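Local coordinates for protein tRNA (adenine(58)-N(1))-methyltransferase TrmI (Thermus thermophilus, PDB 2PWY) that transfers a methyl group from S-adenosyl-L-methionine to N1 of adenosine 58 in tRNA and is required for growth at extreme temperatures, at residues R75-T80 against P131-Q136; T90-A95 against F193-L198; R99-G104 against E125-R130; A160-A165 against L181-L186; A166-A171 against A187-R192. All coordinates share one frame; numbering follows the deposited sequence.

Interaction 1: R75-T80 against P131-Q136; sequences RSATPT and PHHLAQ. With SAH (S-adenosyl-L-homocysteine), chain E.
His133 holds CG anti to its carbonyl carbon (chi1 -73°), which swings the imidazole off helix 131-144 toward the loop 75-80, while Ser76 keeps OG in the crowded position between its backbone N and carbonyl carbon (chi1 57°). The hydroxyl thereby comes to lie over one face of the His133 ring, Ser76 OG packing 3.0 Å from His133 CD2. The ring edge serves the ligand: His133 ND1 donates to O3' of S-adenosyl-L-homocysteine over 2.8 Å in a nearly straight bond (172°). Ala77 CB lies between the ligand and the ring, 3.7 Å from the ligand SD and 3.9 Å from His133 ND1. Farther along the loop, Thr80 grips the amino-acid end twice, its N donating to the ligand O at 2.9 Å and its OG1 accepting from the ligand N at 2.8 Å. Loop and His133 thus line the S-adenosyl-L-methionine site, here holding the product. An alanine in place of His133 would remove the ring and would probably loosen the ribose by losing the bond to O3'. The loop runs from helix 66-72 to helix 82-91, and Leu134, on the helix carrying His133, packs on strand 150-154 and on Glu128 of strand 123-128.

Interaction 2: T90-A95 against F193-L198; sequences TLLDLA and FLVAYL
Apolar packing carries most of this buried contact. Leu92, with CG anti to its carbonyl carbon, crosses Val195 obliquely and sets CD2 3.8 Å from Val195 CG2. The same methyl of Val195 receives Leu91, whose CB lies 3.9 Å from CG2, so that one branch of a strand residue meets two consecutive leucines. Leu92 CD2 also rests 3.4 Å from the backbone O of Phe193. An alanine at Leu92 would lack the CG and CD2 that meet Val195 and would probably leave this part of the interface less well packed. Against the Phe193 ring comes a backbone atom, Leu91 O, at 3.9 Å from CG. Polar linkage is indirect: a water donates to Leu92 O at 2.7 Å and accepts from Phe193 N at 2.9 Å, joining Leu92 to the start of the segment 193-198. The chain leaves the helix in a Schellman motif, Asp93 having positive phi, and the Asp93 carboxylate makes salt bridges with Arg192 and with Arg116 of the second subunit. The chain leaving helix 82-91 packs on strand 192-198, which runs between strands 167-173 and 248-254; Leu92 also touches Ala171 on the former, and Leu91 touches Leu249 on the latter.

Interaction 3: R99-G104 against E125-R130; sequences RVLEAG and ESYEAR. With SAH (S-adenosyl-L-homocysteine), chain E.
Strands 99-103 and 125-128 run parallel, their axes 4.6 Å apart at 10°, with Glu125 N donating to Val100 O, Glu102 N to Glu125 O and Tyr127 N to Glu102 O. On one face, Ser126 OG donates to Glu102 OE1 over 2.7 Å, meeting the buried carboxylate from above its plane. Thr111 OG1 is that oxygen's second partner. On the other face Leu101 crosses Tyr127 obliquely, CD1 lying 3.8 Å from CE2, while Tyr127 stacks on His153. At the end of its strand, Glu128 is bent at chi2 (55°) so that its carboxylate takes both ribose hydroxyls of S-adenosyl-L-homocysteine, OE1 accepting from O3' at 2.6 Å and OE2 from O2' at 2.7 Å. The anti lone pair of OE2 receives Arg130 N at 2.8 Å, which, with Gly106 N on OE1, helps to set the carboxylate's turn. Gly104 CA is 3.3 Å from the ligand O4', where a side chain would clash. This beta-alpha-beta unit, with its glycine-rich turn and ribose-binding acidic residue, is the hallmark of class I methyltransferases.

Interaction 4: A160-A165 against L181-L186; sequences AELEEA and LEKAAL
Close packing in this surface contact centres on Lys183, which reaches from helix 181-187 to the loop 160-165. CG stands anti to the backbone N (chi1 -167°), and bends at chi2 and chi3 (66° and 64°) fold the chain so that its ammonium meets the loop backbone. Lys183 NZ donates to Ala160 O over 2.8 Å, in the plane of the carbonyl. Leu162 crosses the lysine's aliphatic part obliquely, CD1 3.5 Å from Lys183 CG, so one side chain contributes both a polar tip and an apolar flank. Leu162 continues inward to Tyr127 and Tyr167, and Ala160 also packs on Tyr127. The other end is held by backbone: Ala165 N donates to Leu186 O at 2.9 Å, and Glu164 CA makes a CH...O contact to the same oxygen at 3.3 Å. This end lies toward solvent. The exposed Glu164, extended beyond CG, crosses Leu186 at about a right angle, its OE2 3.4 Å from Leu186 CD1 without a polar bond between the two side chains. The arrangement is loop-on-helix packing within the Rossmann-like methyltransferase domain: the connection from strand 150-154 to strand 167-173 lies along the helix that follows the latter.

Interaction 5: A166-A171 against A187-R192; sequences AYDGVA and ALKPDR
Ala187 O, at the end of helix 181-187, accepts from Tyr167 N at 3.1 Å and, weakly, from Ala166 N; Ala187 CB touches Tyr167 CD2 at 3.6 Å. The Tyr167 hydroxyl bonds to Glu125. Leu188, paired in parallel with Tyr167, turns CB to Val170 CG2 at 4.0 Å and CD1 to the backbone of Tyr167 and Gly169. Lys189 N donates to Tyr167 O at 2.9 Å, nearly straight at 173°. This short parallel pairing belongs to the crossover from strand 167-173 through helix 181-187 toward strand 192-198 in the Rossmann-like sheet. The Lys189 side chain, extended beyond CG, runs beside Asp168 and forms a salt bridge from NZ to OD1 at 2.8 Å, approaching from above the carboxylate plane; a water links NZ to OD2. A type II turn spans Lys189 to Arg192. Arg192, folded at chi2 and chi3, donates NE to a lone pair of Asp168 O at 3.0 Å, while NH1 forms a salt bridge with Asp93.

From the N terminus, the loop 75-80 opens interaction 1, which closes at helix 131-144 after enclosing interaction 3, the pairing of the two strands of the beta-alpha-beta unit 99-128. Interaction 2 opens in between, at the end of helix 82-91, so it crosses interaction 1; its long loop, closing only at strand 192-198, contains interactions 3, 4 and 5. Interactions 4 and 5 open in turn at 160-165 and 166-171 and close at 181-186 and 187-192, so they cross each other around helix 181-187. Interactions 1 and 3 share the ligand. Strand 167-173 lies between strands 99-103 and 192-198, so interaction 5 adjoins both interactions 3 and 2.

Interaction 1: R75-T80 against P131-Q136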
# COMPACT_ATOMS: atom_id res chain seq x y z
N ARG A 75 14.85 18.88 17.19
CA ARG A 75 14.28 17.85 18.05
C ARG A 75 15.31 17.14 18.90
O ARG A 75 16.50 17.13 18.56
CB ARG A 75 13.49 16.83 17.21
CG ARG A 75 14.33 15.77 16.49
CD ARG A 75 14.90 16.26 15.16
NE ARG A 75 13.91 17.04 14.40
CZ ARG A 75 12.99 16.53 13.59
NH1 ARG A 75 12.16 17.35 12.96
NH2 ARG A 75 12.90 15.22 13.40
N SER A 76 14.87 16.54 20.00
CA SER A 76 15.66 15.49 20.64
C SER A 76 14.94 14.19 20.31
O SER A 76 15.37 13.44 19.42
CB SER A 76 15.83 15.73 22.14
OG SER A 76 14.57 15.84 22.78
N ALA A 77 13.81 13.95 20.97
CA ALA A 77 12.91 12.86 20.61
C ALA A 77 12.32 13.10 19.21
O ALA A 77 11.87 14.20 18.90
CB ALA A 77 11.81 12.72 21.64
N THR A 78 12.33 12.07 18.37
CA THR A 78 11.71 12.20 17.05
C THR A 78 10.19 12.44 17.17
O THR A 78 9.48 11.69 17.86
CB THR A 78 12.02 10.97 16.15
OG1 THR A 78 13.44 10.80 16.04
CG2 THR A 78 11.43 11.15 14.76
N PRO A 79 9.68 13.51 16.52
CA PRO A 79 8.25 13.77 16.66
C PRO A 79 7.41 12.77 15.89
O PRO A 79 7.89 12.14 14.94
CB PRO A 79 8.06 15.17 16.06
CG PRO A 79 9.35 15.54 15.41
CD PRO A 79 10.38 14.49 15.67
N THR A 80 6.16 12.64 16.31
CA THR A 80 5.14 11.91 15.55
C THR A 80 5.11 12.46 14.12
O THR A 80 5.14 13.67 13.92
CB THR A 80 3.77 12.12 16.20
OG1 THR A 80 3.84 11.80 17.60
CG2 THR A 80 2.69 11.27 15.53
N PRO A 131 13.66 16.02 31.37
CA PRO A 131 13.70 17.49 31.39
C PRO A 131 14.24 18.14 30.11
O PRO A 131 13.71 19.17 29.68
CB PRO A 131 14.63 17.81 32.57
CG PRO A 131 14.62 16.58 33.41
CD PRO A 131 14.47 15.44 32.46
N HIS A 132 15.28 17.57 29.52
CA HIS A 132 15.84 18.18 28.31
C HIS A 132 14.85 18.05 27.15
O HIS A 132 14.69 18.99 26.36
CB HIS A 132 17.20 17.60 27.94
CG HIS A 132 17.67 18.02 26.58
ND1 HIS A 132 18.02 19.32 26.29
CD2 HIS A 132 17.79 17.33 25.42
CE1 HIS A 132 18.36 19.41 25.01
NE2 HIS A 132 18.23 18.21 24.47
N HIS A 133 14.18 16.90 27.07
CA HIS A 133 13.13 16.69 26.08
C HIS A 133 12.03 17.74 26.27
O HIS A 133 11.62 18.39 25.31
CB HIS A 133 12.57 15.27 26.16
CG HIS A 133 13.49 14.21 25.62
ND1 HIS A 133 13.05 12.95 25.28
CD2 HIS A 133 14.82 14.22 25.35
CE1 HIS A 133 14.06 12.23 24.83
NE2 HIS A 133 15.15 12.98 24.85
N LEU A 134 11.56 17.90 27.50
CA LEU A 134 10.49 18.85 27.79
C LEU A 134 10.88 20.29 27.45
O LEU A 134 10.09 21.01 26.84
CB LEU A 134 10.02 18.74 29.24
CG LEU A 134 8.86 19.66 29.61
CD1 LEU A 134 7.63 19.45 28.70
CD2 LEU A 134 8.47 19.50 31.07
N ALA A 135 12.09 20.70 27.80
CA ALA A 135 12.56 22.04 27.46
C ALA A 135 12.52 22.31 25.95
O ALA A 135 12.02 23.35 25.52
CB ALA A 135 13.96 22.29 28.01
N GLN A 136 12.99 21.35 25.14
CA GLN A 136 12.97 21.50 23.68
C GLN A 136 11.53 21.52 23.16
O GLN A 136 11.18 22.33 22.30
CB GLN A 136 13.77 20.39 22.98
CG GLN A 136 13.95 20.60 21.46
CD GLN A 136 14.62 21.92 21.12
OE1 GLN A 136 15.68 22.25 21.66
NE2 GLN A 136 14.00 22.69 20.22
N SAH E . 4.83 12.61 20.12
CA SAH E . 6.10 13.33 20.48
CB SAH E . 7.27 12.36 20.55
CG SAH E . 7.23 11.48 21.80
SD SAH E . 8.78 10.55 21.95
C SAH E . 6.34 14.42 19.45
O SAH E . 5.60 14.51 18.46
OXT SAH E . 7.25 15.24 19.61
C5' SAH E . 8.35 9.72 23.50
C4' SAH E . 8.59 10.62 24.72
O4' SAH E . 7.89 10.09 25.82
C3' SAH E . 10.06 10.74 25.17
O3' SAH E . 10.38 12.12 25.26
C2' SAH E . 10.10 10.05 26.53
O2' SAH E . 10.97 10.67 27.45
C1' SAH E . 8.68 10.22 27.01
N9 SAH E . 8.12 9.20 27.92
C8 SAH E . 8.20 7.84 27.79
N7 SAH E . 7.48 7.30 28.79
C5 SAH E . 6.91 8.27 29.53
C6 SAH E . 6.08 8.26 30.65
N6 SAH E . 5.68 7.10 31.21
N1 SAH E . 5.67 9.48 31.18
C2 SAH E . 6.07 10.66 30.61
N3 SAH E . 6.90 10.66 29.51
C4 SAH E . 7.31 9.49 28.98

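Interaction 2: T90-A95 against F193-L198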
# COMPACT_ATOMS: atom_id res chain seq x y z
N THR A 90 -8.18 12.64 14.57
CA THR A 90 -9.47 12.15 14.09
C THR A 90 -9.92 10.91 14.86
O THR A 90 -11.08 10.78 15.23
CB THR A 90 -9.44 11.85 12.57
OG1 THR A 90 -9.15 13.08 11.88
CG2 THR A 90 -10.81 11.33 12.09
N LEU A 91 -8.99 9.98 15.10
CA LEU A 91 -9.32 8.77 15.86
C LEU A 91 -9.71 9.09 17.31
O LEU A 91 -10.55 8.40 17.89
CB LEU A 91 -8.17 7.78 15.82
CG LEU A 91 -7.87 7.21 14.43
CD1 LEU A 91 -6.57 6.42 14.49
CD2 LEU A 91 -9.02 6.32 13.96
N LEU A 92 -9.09 10.12 17.87
CA LEU A 92 -9.43 10.63 19.20
C LEU A 92 -10.72 11.46 19.20
O LEU A 92 -11.26 11.80 20.28
CB LEU A 92 -8.27 11.47 19.75
CG LEU A 92 -7.06 10.69 20.27
CD1 LEU A 92 -5.85 11.58 20.37
CD2 LEU A 92 -7.35 10.01 21.62
N ASP A 93 -11.22 11.76 18.01
CA ASP A 93 -12.47 12.51 17.82
C ASP A 93 -12.44 13.83 18.61
O ASP A 93 -13.36 14.16 19.36
CB ASP A 93 -13.68 11.64 18.21
CG ASP A 93 -14.99 12.32 17.88
OD1 ASP A 93 -15.09 12.86 16.75
OD2 ASP A 93 -15.90 12.31 18.75
N LEU A 94 -11.35 14.58 18.44
CA LEU A 94 -11.17 15.83 19.19
C LEU A 94 -11.87 17.00 18.52
O LEU A 94 -11.72 17.21 17.31
CB LEU A 94 -9.68 16.15 19.37
CG LEU A 94 -8.88 15.11 20.15
CD1 LEU A 94 -7.45 15.54 20.19
CD2 LEU A 94 -9.43 14.91 21.57
N ALA A 95 -12.61 17.75 19.32
CA ALA A 95 -13.34 18.92 18.87
C ALA A 95 -12.99 20.09 19.79
O ALA A 95 -12.43 19.88 20.88
CB ALA A 95 -14.84 18.64 18.92
N PHE A 193 -11.81 7.66 23.76
CA PHE A 193 -10.72 6.86 23.19
C PHE A 193 -9.35 7.16 23.73
O PHE A 193 -9.04 8.30 24.08
CB PHE A 193 -10.69 7.00 21.66
CG PHE A 193 -11.94 6.53 21.00
CD1 PHE A 193 -12.08 5.20 20.62
CD2 PHE A 193 -13.00 7.42 20.79
CE1 PHE A 193 -13.26 4.76 20.02
CE2 PHE A 193 -14.16 7.00 20.20
CZ PHE A 193 -14.29 5.66 19.81
N LEU A 194 -8.54 6.11 23.81
CA LEU A 194 -7.08 6.21 23.94
C LEU A 194 -6.50 5.78 22.60
O LEU A 194 -6.95 4.77 22.03
CB LEU A 194 -6.55 5.30 25.05
CG LEU A 194 -5.03 5.21 25.30
CD1 LEU A 194 -4.75 4.84 26.76
CD2 LEU A 194 -4.30 4.20 24.35
N VAL A 195 -5.54 6.54 22.08
CA VAL A 195 -4.87 6.15 20.83
C VAL A 195 -3.36 6.21 21.05
O VAL A 195 -2.83 7.25 21.47
CB VAL A 195 -5.25 7.05 19.63
CG1 VAL A 195 -4.51 6.56 18.37
CG2 VAL A 195 -6.78 7.03 19.39
N ALA A 196 -2.71 5.07 20.81
CA ALA A 196 -1.26 4.94 20.98
C ALA A 196 -0.55 4.75 19.65
O ALA A 196 -1.03 4.05 18.76
CB ALA A 196 -0.92 3.78 21.90
N TYR A 197 0.63 5.37 19.56
CA TYR A 197 1.50 5.33 18.39
C TYR A 197 2.67 4.40 18.72
O TYR A 197 3.38 4.62 19.70
CB TYR A 197 1.95 6.77 18.14
CG TYR A 197 2.94 7.08 17.04
CD1 TYR A 197 2.50 7.40 15.75
CD2 TYR A 197 4.31 7.18 17.31
CE1 TYR A 197 3.42 7.76 14.74
CE2 TYR A 197 5.23 7.54 16.31
CZ TYR A 197 4.77 7.84 15.04
OH TYR A 197 5.67 8.21 14.06
N LEU A 198 2.85 3.35 17.93
CA LEU A 198 3.87 2.33 18.23
C LEU A 198 4.55 1.82 16.96
O LEU A 198 3.88 1.35 16.04
CB LEU A 198 3.22 1.14 18.93
CG LEU A 198 2.78 1.35 20.37
CD1 LEU A 198 1.90 0.16 20.83
CD2 LEU A 198 3.99 1.55 21.31
O HOH W 1 -11.66 10.23 22.39

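Interaction 3: R99-G104 against E125-R130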
# COMPACT_ATOMS: atom_id res chain seq x y z
N ARG A 99 -10.68 18.28 26.41
CA ARG A 99 -9.49 18.16 27.25
C ARG A 99 -8.82 16.84 26.92
O ARG A 99 -9.43 15.78 27.06
CB ARG A 99 -9.89 18.22 28.73
CG ARG A 99 -10.67 19.48 29.08
CD ARG A 99 -11.19 19.47 30.51
NE ARG A 99 -10.21 19.98 31.47
CZ ARG A 99 -9.54 19.22 32.33
NH1 ARG A 99 -9.75 17.92 32.35
NH2 ARG A 99 -8.67 19.77 33.18
N VAL A 100 -7.58 16.91 26.46
CA VAL A 100 -6.86 15.72 26.02
C VAL A 100 -5.58 15.52 26.83
O VAL A 100 -4.83 16.46 27.06
CB VAL A 100 -6.58 15.75 24.49
CG1 VAL A 100 -5.72 16.97 24.08
CG2 VAL A 100 -5.93 14.44 24.02
N LEU A 101 -5.37 14.27 27.26
CA LEU A 101 -4.18 13.90 28.01
C LEU A 101 -3.14 13.36 27.03
O LEU A 101 -3.46 12.56 26.16
CB LEU A 101 -4.54 12.81 29.03
CG LEU A 101 -3.47 12.37 30.02
CD1 LEU A 101 -3.08 13.49 30.98
CD2 LEU A 101 -3.99 11.11 30.78
N GLU A 102 -1.89 13.80 27.20
CA GLU A 102 -0.81 13.37 26.32
C GLU A 102 0.43 12.94 27.09
O GLU A 102 0.85 13.60 28.03
CB GLU A 102 -0.39 14.49 25.35
CG GLU A 102 0.77 14.07 24.44
CD GLU A 102 1.40 15.22 23.63
OE1 GLU A 102 1.48 16.37 24.12
OE2 GLU A 102 1.82 14.94 22.48
N ALA A 103 1.04 11.83 26.65
CA ALA A 103 2.42 11.51 27.05
C ALA A 103 3.07 10.64 25.96
O ALA A 103 2.37 9.84 25.34
CB ALA A 103 2.43 10.78 28.41
N GLY A 104 4.37 10.80 25.70
CA GLY A 104 5.20 11.87 26.28
C GLY A 104 5.26 13.09 25.37
O GLY A 104 5.16 12.95 24.14
N GLU A 125 -3.19 18.45 28.28
CA GLU A 125 -2.49 18.18 29.53
C GLU A 125 -1.36 17.22 29.18
O GLU A 125 -1.59 16.03 29.02
CB GLU A 125 -3.46 17.49 30.48
CG GLU A 125 -3.04 17.47 31.92
CD GLU A 125 -3.58 18.66 32.65
OE1 GLU A 125 -4.74 18.61 33.11
OE2 GLU A 125 -2.85 19.66 32.74
N SER A 126 -0.14 17.74 29.06
CA SER A 126 0.94 16.97 28.48
C SER A 126 2.03 16.63 29.48
O SER A 126 2.48 17.50 30.23
CB SER A 126 1.54 17.74 27.29
OG SER A 126 2.41 16.93 26.54
N TYR A 127 2.46 15.37 29.50
CA TYR A 127 3.47 14.90 30.47
C TYR A 127 4.73 14.45 29.77
O TYR A 127 4.67 13.77 28.75
CB TYR A 127 2.93 13.73 31.32
CG TYR A 127 1.94 14.22 32.33
CD1 TYR A 127 2.31 14.38 33.66
CD2 TYR A 127 0.65 14.58 31.95
CE1 TYR A 127 1.40 14.87 34.60
CE2 TYR A 127 -0.25 15.08 32.88
CZ TYR A 127 0.13 15.22 34.19
OH TYR A 127 -0.77 15.72 35.10
N GLU A 128 5.88 14.82 30.33
CA GLU A 128 7.17 14.39 29.80
C GLU A 128 8.14 14.11 30.94
O GLU A 128 8.37 14.99 31.77
CB GLU A 128 7.73 15.46 28.85
CG GLU A 128 9.17 15.25 28.38
CD GLU A 128 9.40 13.90 27.73
OE1 GLU A 128 8.76 13.61 26.68
OE2 GLU A 128 10.24 13.14 28.25
N ALA A 129 8.71 12.90 30.96
CA ALA A 129 9.61 12.45 32.04
C ALA A 129 11.00 13.06 31.98
O ALA A 129 11.67 13.21 33.02
CB ALA A 129 9.71 10.92 32.04
N ARG A 130 11.46 13.39 30.78
CA ARG A 130 12.84 13.83 30.59
C ARG A 130 12.95 15.35 30.43
O ARG A 130 12.40 15.91 29.49
CB ARG A 130 13.46 13.11 29.39
CG ARG A 130 13.56 11.60 29.57
CD ARG A 130 14.13 10.90 28.34
NE ARG A 130 15.54 11.25 28.13
CZ ARG A 130 16.34 10.65 27.25
NH1 ARG A 130 15.88 9.65 26.50
NH2 ARG A 130 17.60 11.04 27.13
N SAH E . 4.83 12.61 20.12
CA SAH E . 6.10 13.33 20.48
CB SAH E . 7.27 12.36 20.55
CG SAH E . 7.23 11.48 21.80
SD SAH E . 8.78 10.55 21.95
C SAH E . 6.34 14.42 19.45
O SAH E . 5.60 14.51 18.46
OXT SAH E . 7.25 15.24 19.61
C5' SAH E . 8.35 9.72 23.50
C4' SAH E . 8.59 10.62 24.72
O4' SAH E . 7.89 10.09 25.82
C3' SAH E . 10.06 10.74 25.17
O3' SAH E . 10.38 12.12 25.26
C2' SAH E . 10.10 10.05 26.53
O2' SAH E . 10.97 10.67 27.45
C1' SAH E . 8.68 10.22 27.01
N9 SAH E . 8.12 9.20 27.92
C8 SAH E . 8.20 7.84 27.79
N7 SAH E . 7.48 7.30 28.79
C5 SAH E . 6.91 8.27 29.53
C6 SAH E . 6.08 8.26 30.65
N6 SAH E . 5.68 7.10 31.21
N1 SAH E . 5.67 9.48 31.18
C2 SAH E . 6.07 10.66 30.61
N3 SAH E . 6.90 10.66 29.51
C4 SAH E . 7.31 9.49 28.98

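Interaction 4: A160-A165 against L181-L186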
# COMPACT_ATOMS: atom_id res chain seq x y z
N ALA A 160 1.02 10.96 37.81
CA ALA A 160 0.25 12.20 37.69
C ALA A 160 -0.96 12.22 38.62
O ALA A 160 -1.61 11.20 38.83
CB ALA A 160 -0.21 12.39 36.26
N GLU A 161 -1.25 13.39 39.18
CA GLU A 161 -2.52 13.60 39.89
C GLU A 161 -3.56 14.03 38.88
O GLU A 161 -3.47 15.13 38.33
CB GLU A 161 -2.36 14.67 40.96
CG GLU A 161 -1.52 14.22 42.12
CD GLU A 161 -1.37 15.29 43.19
OE1 GLU A 161 -1.75 16.46 42.95
OE2 GLU A 161 -0.85 14.93 44.26
N LEU A 162 -4.54 13.16 38.63
CA LEU A 162 -5.53 13.40 37.58
C LEU A 162 -6.95 13.27 38.11
O LEU A 162 -7.22 12.46 38.99
CB LEU A 162 -5.33 12.40 36.42
CG LEU A 162 -4.00 12.49 35.65
CD1 LEU A 162 -3.99 11.54 34.46
CD2 LEU A 162 -3.69 13.92 35.20
N GLU A 163 -7.86 14.08 37.55
CA GLU A 163 -9.28 13.95 37.85
C GLU A 163 -9.88 12.80 37.06
O GLU A 163 -9.70 12.72 35.85
CB GLU A 163 -10.04 15.23 37.52
CG GLU A 163 -9.70 16.39 38.42
CD GLU A 163 -10.53 17.60 38.12
OE1 GLU A 163 -10.37 18.17 37.01
OE2 GLU A 163 -11.34 17.99 38.98
N GLU A 164 -10.62 11.92 37.74
CA GLU A 164 -11.26 10.79 37.08
C GLU A 164 -12.30 11.23 36.03
O GLU A 164 -13.10 12.13 36.27
CB GLU A 164 -11.93 9.87 38.10
CG GLU A 164 -12.69 8.70 37.48
CD GLU A 164 -13.21 7.71 38.52
OE1 GLU A 164 -14.25 7.08 38.25
OE2 GLU A 164 -12.59 7.57 39.60
N ALA A 165 -12.26 10.58 34.87
CA ALA A 165 -13.26 10.81 33.82
C ALA A 165 -13.36 12.30 33.45
O ALA A 165 -14.46 12.81 33.17
CB ALA A 165 -14.63 10.25 34.24
N LEU A 181 -1.58 2.63 31.44
CA LEU A 181 -2.98 2.27 31.18
C LEU A 181 -3.88 2.45 32.40
O LEU A 181 -5.05 2.81 32.28
CB LEU A 181 -3.09 0.83 30.67
CG LEU A 181 -2.64 0.58 29.22
CD1 LEU A 181 -2.81 -0.90 28.90
CD2 LEU A 181 -3.39 1.46 28.20
N GLU A 182 -3.35 2.17 33.58
CA GLU A 182 -4.11 2.39 34.81
C GLU A 182 -4.50 3.88 34.96
O GLU A 182 -5.66 4.22 35.19
CB GLU A 182 -3.30 1.91 36.01
CG GLU A 182 -4.06 2.03 37.35
CD GLU A 182 -3.24 1.55 38.53
OE1 GLU A 182 -2.51 0.54 38.41
OE2 GLU A 182 -3.33 2.18 39.60
N LYS A 183 -3.51 4.75 34.81
CA LYS A 183 -3.75 6.19 34.88
C LYS A 183 -4.67 6.67 33.75
O LYS A 183 -5.60 7.46 33.99
CB LYS A 183 -2.42 6.95 34.86
CG LYS A 183 -2.52 8.42 35.26
CD LYS A 183 -2.91 8.62 36.72
CE LYS A 183 -1.86 8.07 37.67
NZ LYS A 183 -2.07 8.49 39.08
N ALA A 184 -4.42 6.20 32.53
CA ALA A 184 -5.28 6.55 31.38
C ALA A 184 -6.73 6.10 31.56
O ALA A 184 -7.64 6.85 31.23
CB ALA A 184 -4.70 5.99 30.07
N ALA A 185 -6.94 4.89 32.07
CA ALA A 185 -8.30 4.40 32.32
C ALA A 185 -9.01 5.28 33.36
O ALA A 185 -10.20 5.56 33.23
CB ALA A 185 -8.29 2.96 32.76
N LEU A 186 -8.28 5.72 34.37
CA LEU A 186 -8.85 6.62 35.37
C LEU A 186 -9.26 7.96 34.75
O LEU A 186 -10.38 8.43 34.96
CB LEU A 186 -7.86 6.85 36.51
CG LEU A 186 -8.33 7.76 37.64
CD1 LEU A 186 -9.37 7.07 38.49
CD2 LEU A 186 -7.13 8.13 38.49

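Interaction 5: A166-A171 against A187-R192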
# COMPACT_ATOMS: atom_id res chain seq x y z
N ALA A 166 -12.22 12.99 33.44
CA ALA A 166 -12.18 14.42 33.12
C ALA A 166 -11.66 14.70 31.71
O ALA A 166 -11.77 15.82 31.23
CB ALA A 166 -11.35 15.19 34.16
N TYR A 167 -11.13 13.67 31.06
CA TYR A 167 -10.49 13.84 29.75
C TYR A 167 -11.29 13.20 28.63
O TYR A 167 -11.85 12.10 28.78
CB TYR A 167 -9.06 13.29 29.79
CG TYR A 167 -8.20 14.06 30.77
CD1 TYR A 167 -7.42 15.14 30.34
CD2 TYR A 167 -8.23 13.77 32.15
CE1 TYR A 167 -6.65 15.89 31.25
CE2 TYR A 167 -7.46 14.49 33.06
CZ TYR A 167 -6.67 15.55 32.60
OH TYR A 167 -5.92 16.26 33.49
N ASP A 168 -11.31 13.90 27.50
CA ASP A 168 -12.09 13.52 26.34
C ASP A 168 -11.33 12.56 25.41
O ASP A 168 -11.92 11.95 24.52
CB ASP A 168 -12.55 14.76 25.58
CG ASP A 168 -13.42 15.65 26.44
OD1 ASP A 168 -14.55 15.22 26.80
OD2 ASP A 168 -12.97 16.76 26.80
N GLY A 169 -10.04 12.39 25.68
CA GLY A 169 -9.19 11.53 24.85
C GLY A 169 -7.85 11.42 25.53
O GLY A 169 -7.49 12.26 26.37
N VAL A 170 -7.13 10.35 25.20
CA VAL A 170 -5.76 10.14 25.69
C VAL A 170 -4.88 9.79 24.50
O VAL A 170 -5.13 8.80 23.82
CB VAL A 170 -5.68 9.00 26.73
CG1 VAL A 170 -4.22 8.74 27.12
CG2 VAL A 170 -6.52 9.35 27.99
N ALA A 171 -3.86 10.61 24.26
CA ALA A 171 -2.93 10.41 23.15
C ALA A 171 -1.60 9.93 23.71
O ALA A 171 -0.99 10.62 24.54
CB ALA A 171 -2.72 11.72 22.39
N ALA A 187 -8.36 8.53 33.95
CA ALA A 187 -8.53 9.86 33.36
C ALA A 187 -9.65 9.94 32.32
O ALA A 187 -10.38 10.91 32.26
CB ALA A 187 -7.20 10.34 32.75
N LEU A 188 -9.76 8.90 31.50
CA LEU A 188 -10.58 8.95 30.30
C LEU A 188 -12.08 8.74 30.55
O LEU A 188 -12.49 7.77 31.19
CB LEU A 188 -10.05 7.91 29.30
CG LEU A 188 -10.70 7.85 27.91
CD1 LEU A 188 -10.61 9.21 27.20
CD2 LEU A 188 -10.00 6.76 27.10
N LYS A 189 -12.90 9.64 29.99
CA LYS A 189 -14.36 9.49 30.06
C LYS A 189 -14.81 8.18 29.43
O LYS A 189 -14.26 7.78 28.40
CB LYS A 189 -15.03 10.65 29.33
CG LYS A 189 -14.95 11.96 30.09
CD LYS A 189 -15.50 13.12 29.29
CE LYS A 189 -15.27 14.42 30.04
NZ LYS A 189 -15.83 15.55 29.27
N PRO A 190 -15.79 7.49 30.06
CA PRO A 190 -16.40 6.31 29.44
C PRO A 190 -16.80 6.55 27.98
O PRO A 190 -17.35 7.61 27.64
CB PRO A 190 -17.65 6.08 30.31
CG PRO A 190 -17.18 6.52 31.69
CD PRO A 190 -16.34 7.76 31.40
N ASP A 191 -16.51 5.56 27.14
CA ASP A 191 -16.91 5.52 25.73
C ASP A 191 -16.02 6.41 24.85
O ASP A 191 -16.21 6.47 23.64
CB ASP A 191 -18.39 5.87 25.55
CG ASP A 191 -19.04 5.07 24.45
OD1 ASP A 191 -18.69 3.88 24.31
OD2 ASP A 191 -19.88 5.62 23.72
N ARG A 192 -15.03 7.07 25.46
CA ARG A 192 -14.06 7.88 24.72
C ARG A 192 -12.78 7.07 24.46
O ARG A 192 -12.69 5.91 24.86
CB ARG A 192 -13.82 9.22 25.40
CG ARG A 192 -15.11 10.06 25.52
CD ARG A 192 -15.62 10.50 24.14
NE ARG A 192 -14.68 11.42 23.49
CZ ARG A 192 -14.75 11.85 22.24
NH1 ARG A 192 -15.72 11.45 21.43
NH2 ARG A 192 -13.83 12.70 21.79
O HOH W 2 -14.26 18.22 28.57